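Local coordinates for D-isomer specific 2-hydroxyacid dehydrogenase family protein (Desulfovibrio vulgaris, PDB 5TX7) that catalyses the NAD-dependent interconversion of D-2-hydroxyacids and the corresponding 2-oxoacids, with NAD as the hydride carrier, at the interface of chains A and B. Residues are numbered along the deposited sequence; one frame, centred on the assembly and turned at random. Chains: chain A/B, D-isomer specific 2-hydroxyacid dehydrogenase family protein.

The three contacts show how a two-fold interface repeats itself and varies its chemistry. Contact 1 and contact 2 are near twins with the chains exchanged, their C-alpha centres about 19 Å apart; each sets the arginine ending helix 100-116 of one chain against the start of that helix and the 287-288 loop of the other. Contact 3 lies about 8 Å from contact 2, with which it shares A:Gln143 and B:Leu287, and about 23 Å from contact 1, measured between C-alpha centres. Polar grip and apolar packing thus adjoin, probably stabilising a dimer while holding in place the loop that carries the catalytic histidine.

Contact 1: the interface of chains A and B. Residues chain A 102, 105-106, 109, 287-288; chain B 116, 143.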
# COMPACT_ATOMS: atom_id res chain seq x y z
N SER A 102 -7.38 10.41 0.08
CA SER A 102 -6.49 10.24 -1.06
C SER A 102 -5.04 10.41 -0.60
O SER A 102 -4.20 9.55 -0.88
CB SER A 102 -6.82 11.25 -2.15
OG SER A 102 -6.18 10.91 -3.38
N GLN A 105 -3.78 7.73 2.20
CA GLN A 105 -3.49 6.48 1.50
C GLN A 105 -2.26 6.53 0.61
O GLN A 105 -1.59 5.50 0.44
CB GLN A 105 -4.71 6.02 0.70
CG GLN A 105 -5.83 5.60 1.64
CD GLN A 105 -7.09 5.18 0.96
OE1 GLN A 105 -7.08 4.70 -0.19
NE2 GLN A 105 -8.20 5.35 1.65
N HIS A 106 -1.95 7.69 0.02
CA HIS A 106 -0.72 7.81 -0.78
C HIS A 106 0.57 7.71 0.09
O HIS A 106 1.59 7.16 -0.36
CB HIS A 106 -0.70 9.10 -1.62
CG HIS A 106 0.30 9.07 -2.73
ND1 HIS A 106 0.21 8.18 -3.78
CD2 HIS A 106 1.41 9.80 -2.95
CE1 HIS A 106 1.23 8.36 -4.59
NE2 HIS A 106 1.97 9.36 -4.13
N ALA A 109 0.94 4.07 0.25
CA ALA A 109 1.37 3.53 -1.03
C ALA A 109 2.88 3.76 -1.23
O ALA A 109 3.60 2.85 -1.64
CB ALA A 109 0.59 4.15 -2.17
N LEU A 287 0.56 13.91 -7.30
CA LEU A 287 -0.71 13.26 -7.58
C LEU A 287 -1.36 12.62 -6.33
O LEU A 287 -2.30 11.85 -6.46
CB LEU A 287 -0.51 12.20 -8.69
CG LEU A 287 0.50 11.07 -8.49
CD1 LEU A 287 0.13 10.15 -7.35
CD2 LEU A 287 0.66 10.24 -9.75
N ALA A 288 -0.88 12.95 -5.15
CA ALA A 288 -1.39 12.32 -3.92
C ALA A 288 -2.87 12.67 -3.71
O ALA A 288 -3.65 11.85 -3.25
CB ALA A 288 -0.57 12.75 -2.72
N ARG B 116 -2.34 3.10 -6.90
CA ARG B 116 -1.52 4.28 -7.12
C ARG B 116 -0.36 4.10 -8.13
O ARG B 116 0.01 5.04 -8.80
CB ARG B 116 -0.96 4.81 -5.80
CG ARG B 116 -1.94 4.83 -4.63
CD ARG B 116 -3.20 5.62 -4.87
NE ARG B 116 -3.00 7.06 -5.05
CZ ARG B 116 -3.35 8.03 -4.19
NH1 ARG B 116 -3.90 7.77 -3.00
NH2 ARG B 116 -3.14 9.30 -4.53
N GLN B 143 -5.56 7.10 -10.30
CA GLN B 143 -5.34 7.00 -8.86
C GLN B 143 -6.68 6.61 -8.21
O GLN B 143 -7.70 7.24 -8.40
CB GLN B 143 -4.80 8.30 -8.28
CG GLN B 143 -3.48 8.75 -8.88
CD GLN B 143 -2.36 7.74 -8.61
OE1 GLN B 143 -1.79 7.71 -7.53
NE2 GLN B 143 -2.08 6.91 -9.59
O HOH W 1 -5.21 5.06 -2.40
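B:Arg116 reaches across to A:Ser102 and A:Ala288, and its guanidinium group organises the polar part of the contact. With CG anti to the carbonyl carbon, the chain folds at its second and third torsions and brings the head over to chain A. NH1 donates to the backbone carbonyl O of A:Ser102 at 2.8 Å, close to the guanidinium plane. NH2 donates to the carbonyl O of A:Ala288 at 2.9 Å, from 41° above the carbonyl plane. That oxygen also accepts the hydroxyl OG of A:Ser102, at 2.7 Å, so two donors grip it. A water bridges NH1 to the side-chain oxygen OE1 of A:Gln105.

Within chain B, NE2 of B:Gln143 donates to the backbone O of B:Arg116 and so orients the amide, whose OE1 takes the NE hydrogen of the arginine at 2.8 Å in a nearly straight bond (174° at H), probably restraining the head.

Apolar and face contacts complete the fit. A:His106 presents ND1 3.4 Å above one guanidinium face, near its border, with the ring and guanidinium planes 43° apart. Lower down the arginine, CG meets CB of A:Ala109 at 3.6 Å. A:Leu287 lies crosswise to the B:Gln143 side chain, its CD1 against the amide carbon CD, 3.7 Å away. The site joins a helix end of one subunit to the helix start and loop of its neighbour, probably helping to hold the dimer together.

Contact 2: the interface of chains A and B. Residues chain A 116, 143, 145; chain B 102, 105-106, 287-288.
A:Arg116 passes obliquely beside the ring of B:His106, and the arginine can be followed outward. From CB, CG points away from the carbonyl carbon (chi1 -45°), and the chain then curls to carry CD and the head toward chain B. NE donates to the amide oxygen OE1 of A:Gln143 at 2.8 Å, approaching from above that carbonyl's plane; NE2 of the same glutamine returns to the arginine's own backbone O. CZ centres a guanidinium group whose plane is 35° from that of the B:His106 ring. NH1 donates to the backbone O of B:Ser102 at 3.1 Å, the acceptor oxygen lying 22° out of the guanidinium plane, and shares a water with OE1 of B:Gln105. NH2 finishes the chain, 3.5 Å from ND1 of B:His106, and donates at 3.0 Å to the carbonyl O of B:Ala288, which the hydroxyl of B:Ser102 also holds.

Beside the arginine, the amide carbon CD of A:Gln143 meets CD1 of B:Leu287 at 3.7 Å. The carboxylate oxygen OE2 of A:Glu145 reaches the backbone N of B:Ser102 through water, while its extended side chain runs across B:Gln105. The patch sits where the C-terminal end of helix 100-116 in chain A meets the first turns of the same helix in chain B, beside the loop that follows strand 281-283.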
# COMPACT_ATOMS: atom_id res chain seq x y z
N ARG A 116 8.28 -3.18 0.80
CA ARG A 116 8.11 -4.47 0.09
C ARG A 116 8.60 -4.44 -1.36
O ARG A 116 8.97 -5.49 -1.90
CB ARG A 116 6.63 -4.86 0.09
CG ARG A 116 5.92 -4.70 1.44
CD ARG A 116 6.59 -5.51 2.53
NE ARG A 116 6.40 -6.96 2.33
CZ ARG A 116 5.71 -7.78 3.12
NH1 ARG A 116 5.08 -7.35 4.22
NH2 ARG A 116 5.64 -9.07 2.78
N GLN A 143 12.09 -7.71 2.79
CA GLN A 143 10.69 -7.41 3.05
C GLN A 143 10.55 -6.90 4.47
O GLN A 143 10.98 -7.58 5.40
CB GLN A 143 9.83 -8.67 2.84
CG GLN A 143 9.83 -9.19 1.41
CD GLN A 143 9.30 -8.17 0.43
OE1 GLN A 143 8.08 -7.99 0.28
NE2 GLN A 143 10.21 -7.47 -0.23
N GLU A 145 8.37 -5.14 7.66
CA GLU A 145 7.07 -5.07 8.30
C GLU A 145 7.02 -3.74 9.03
O GLU A 145 8.03 -3.31 9.59
CB GLU A 145 6.97 -6.21 9.29
CG GLU A 145 5.61 -6.86 9.39
CD GLU A 145 5.63 -8.02 10.40
OE1 GLU A 145 5.32 -7.74 11.58
OE2 GLU A 145 5.97 -9.18 10.04
N SER B 102 2.95 -9.90 8.34
CA SER B 102 3.71 -9.88 7.08
C SER B 102 2.76 -10.03 5.92
O SER B 102 2.77 -9.22 4.99
CB SER B 102 4.75 -11.02 7.05
OG SER B 102 5.70 -10.83 6.01
N GLN B 105 -0.12 -7.14 5.61
CA GLN B 105 0.50 -5.96 5.03
C GLN B 105 0.87 -6.12 3.56
O GLN B 105 0.85 -5.14 2.82
CB GLN B 105 1.70 -5.53 5.84
CG GLN B 105 1.30 -5.01 7.18
CD GLN B 105 2.44 -4.50 8.04
OE1 GLN B 105 3.55 -4.20 7.56
NE2 GLN B 105 2.13 -4.32 9.32
N HIS B 106 1.22 -7.34 3.13
CA HIS B 106 1.49 -7.57 1.71
C HIS B 106 0.23 -7.44 0.83
O HIS B 106 0.32 -6.98 -0.31
CB HIS B 106 2.18 -8.93 1.48
CG HIS B 106 2.84 -9.02 0.14
ND1 HIS B 106 3.93 -8.25 -0.20
CD2 HIS B 106 2.56 -9.78 -0.95
CE1 HIS B 106 4.29 -8.53 -1.43
NE2 HIS B 106 3.47 -9.45 -1.91
N LEU B 287 6.48 -14.30 -1.56
CA LEU B 287 7.28 -13.69 -0.51
C LEU B 287 6.45 -12.91 0.51
O LEU B 287 7.01 -12.15 1.30
CB LEU B 287 8.36 -12.78 -1.15
CG LEU B 287 7.90 -11.62 -2.08
CD1 LEU B 287 7.07 -10.57 -1.37
CD2 LEU B 287 9.08 -10.91 -2.71
N ALA B 288 5.13 -13.09 0.50
CA ALA B 288 4.26 -12.34 1.41
C ALA B 288 4.59 -12.63 2.87
O ALA B 288 4.56 -11.74 3.73
CB ALA B 288 2.80 -12.66 1.13
O HOH W 2 4.41 -11.34 10.89
O HOH W 3 4.86 -4.68 5.21

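Contact 3: the interface of chains A and B. Residues chain A 121, 138-139, 143; chain B 284-285, 287, 290.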
# COMPACT_ATOMS: atom_id res chain seq x y z
N HIS A 121 9.73 -6.41 -7.71
CA HIS A 121 9.65 -7.87 -7.84
C HIS A 121 8.76 -8.36 -8.99
O HIS A 121 9.03 -9.41 -9.59
CB HIS A 121 9.21 -8.51 -6.53
CG HIS A 121 10.22 -8.36 -5.45
ND1 HIS A 121 10.17 -7.33 -4.54
CD2 HIS A 121 11.32 -9.08 -5.14
CE1 HIS A 121 11.18 -7.42 -3.71
NE2 HIS A 121 11.90 -8.48 -4.05
N PHE A 138 11.94 -15.79 -3.92
CA PHE A 138 13.12 -14.94 -3.81
C PHE A 138 12.71 -13.50 -3.46
O PHE A 138 11.54 -13.15 -3.53
CB PHE A 138 13.95 -14.95 -5.11
CG PHE A 138 13.35 -14.13 -6.22
CD1 PHE A 138 12.35 -14.67 -7.04
CD2 PHE A 138 13.74 -12.81 -6.42
CE1 PHE A 138 11.78 -13.91 -8.04
CE2 PHE A 138 13.15 -12.05 -7.41
CZ PHE A 138 12.17 -12.60 -8.23
N TRP A 139 13.70 -12.69 -3.10
CA TRP A 139 13.52 -11.25 -2.93
C TRP A 139 14.86 -10.55 -3.14
O TRP A 139 15.87 -10.97 -2.59
CB TRP A 139 12.85 -10.88 -1.58
CG TRP A 139 13.52 -11.40 -0.33
CD1 TRP A 139 14.51 -10.79 0.39
CD2 TRP A 139 13.21 -12.62 0.36
NE1 TRP A 139 14.85 -11.57 1.48
CE2 TRP A 139 14.07 -12.70 1.48
CE3 TRP A 139 12.29 -13.66 0.13
CZ2 TRP A 139 14.05 -13.77 2.37
CZ3 TRP A 139 12.27 -14.73 1.00
CH2 TRP A 139 13.14 -14.77 2.12
N GLN A 143 12.09 -7.71 2.79
CA GLN A 143 10.69 -7.41 3.05
C GLN A 143 10.55 -6.90 4.47
O GLN A 143 10.98 -7.58 5.40
CB GLN A 143 9.83 -8.67 2.84
CG GLN A 143 9.83 -9.19 1.41
CD GLN A 143 9.30 -8.17 0.43
OE1 GLN A 143 8.08 -7.99 0.28
NE2 GLN A 143 10.21 -7.47 -0.23
N THR B 284 4.11 -11.03 -7.33
CA THR B 284 5.32 -11.10 -6.49
C THR B 284 5.66 -12.59 -6.25
O THR B 284 4.74 -13.42 -6.22
CB THR B 284 5.13 -10.33 -5.17
OG1 THR B 284 3.90 -10.71 -4.56
CG2 THR B 284 5.09 -8.84 -5.44
N PRO B 285 6.95 -12.93 -6.06
CA PRO B 285 7.38 -14.33 -6.05
C PRO B 285 7.22 -15.06 -4.71
O PRO B 285 8.22 -15.44 -4.11
CB PRO B 285 8.86 -14.23 -6.47
CG PRO B 285 9.28 -12.98 -5.86
CD PRO B 285 8.12 -12.04 -6.06
N LEU B 287 6.48 -14.30 -1.56
CA LEU B 287 7.28 -13.69 -0.51
C LEU B 287 6.45 -12.91 0.51
O LEU B 287 7.01 -12.15 1.30
CB LEU B 287 8.36 -12.78 -1.15
CG LEU B 287 7.90 -11.62 -2.08
CD1 LEU B 287 7.07 -10.57 -1.37
CD2 LEU B 287 9.08 -10.91 -2.71
N ALA B 290 7.41 -13.33 4.20
CA ALA B 290 8.85 -13.33 4.39
C ALA B 290 9.48 -12.04 4.94
O ALA B 290 10.66 -11.79 4.69
CB ALA B 290 9.50 -13.68 3.06
O HOH W 4 12.76 -10.64 3.46
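Helix 118-126 of chain A, together with the long loop between helix 129-132 and strand 150-154, receives the chain B loop that runs from strand 281-283 to helix 292-310. The contact is a row of apolar fits, with flat rings on chain A and compact side chains on chain B. B:Pro285 sets CG over the face of the A:Phe138 ring, 3.8 Å from its centroid and off centre, the two side chains roughly perpendicular. The other flank of the proline touches A:His121, with CD 3.7 Å from that residue's CB.

B:Leu287 divides its branches. CD1 faces the amide of A:Gln143, while CD2 rests over the centre of the A:His121 imidazole, 3.8 Å above the ring; it also approaches CB of A:Trp139, at 3.9 Å. CG of the leucine stands between its backbone N and carbonyl carbon (chi1 57°), directed toward chain A, and the second torsion then turns CD1 to the amide and CD2 to the imidazole. Further along the loop, CB of B:Ala290 packs against CZ3 on the six-membered part of the A:Trp139 indole, 3.6 Å away.

A water also links the backbone N of A:Gln143 to the carbonyl O of B:Ala290, at 2.7 Å from the latter, and lies above the indole face. The inserted chain B loop, with B:Thr284 and B:Pro285, leads into the family's catalytic histidine, directly before B:Leu287, so this patch sits where the subunit interface borders the active-site segment.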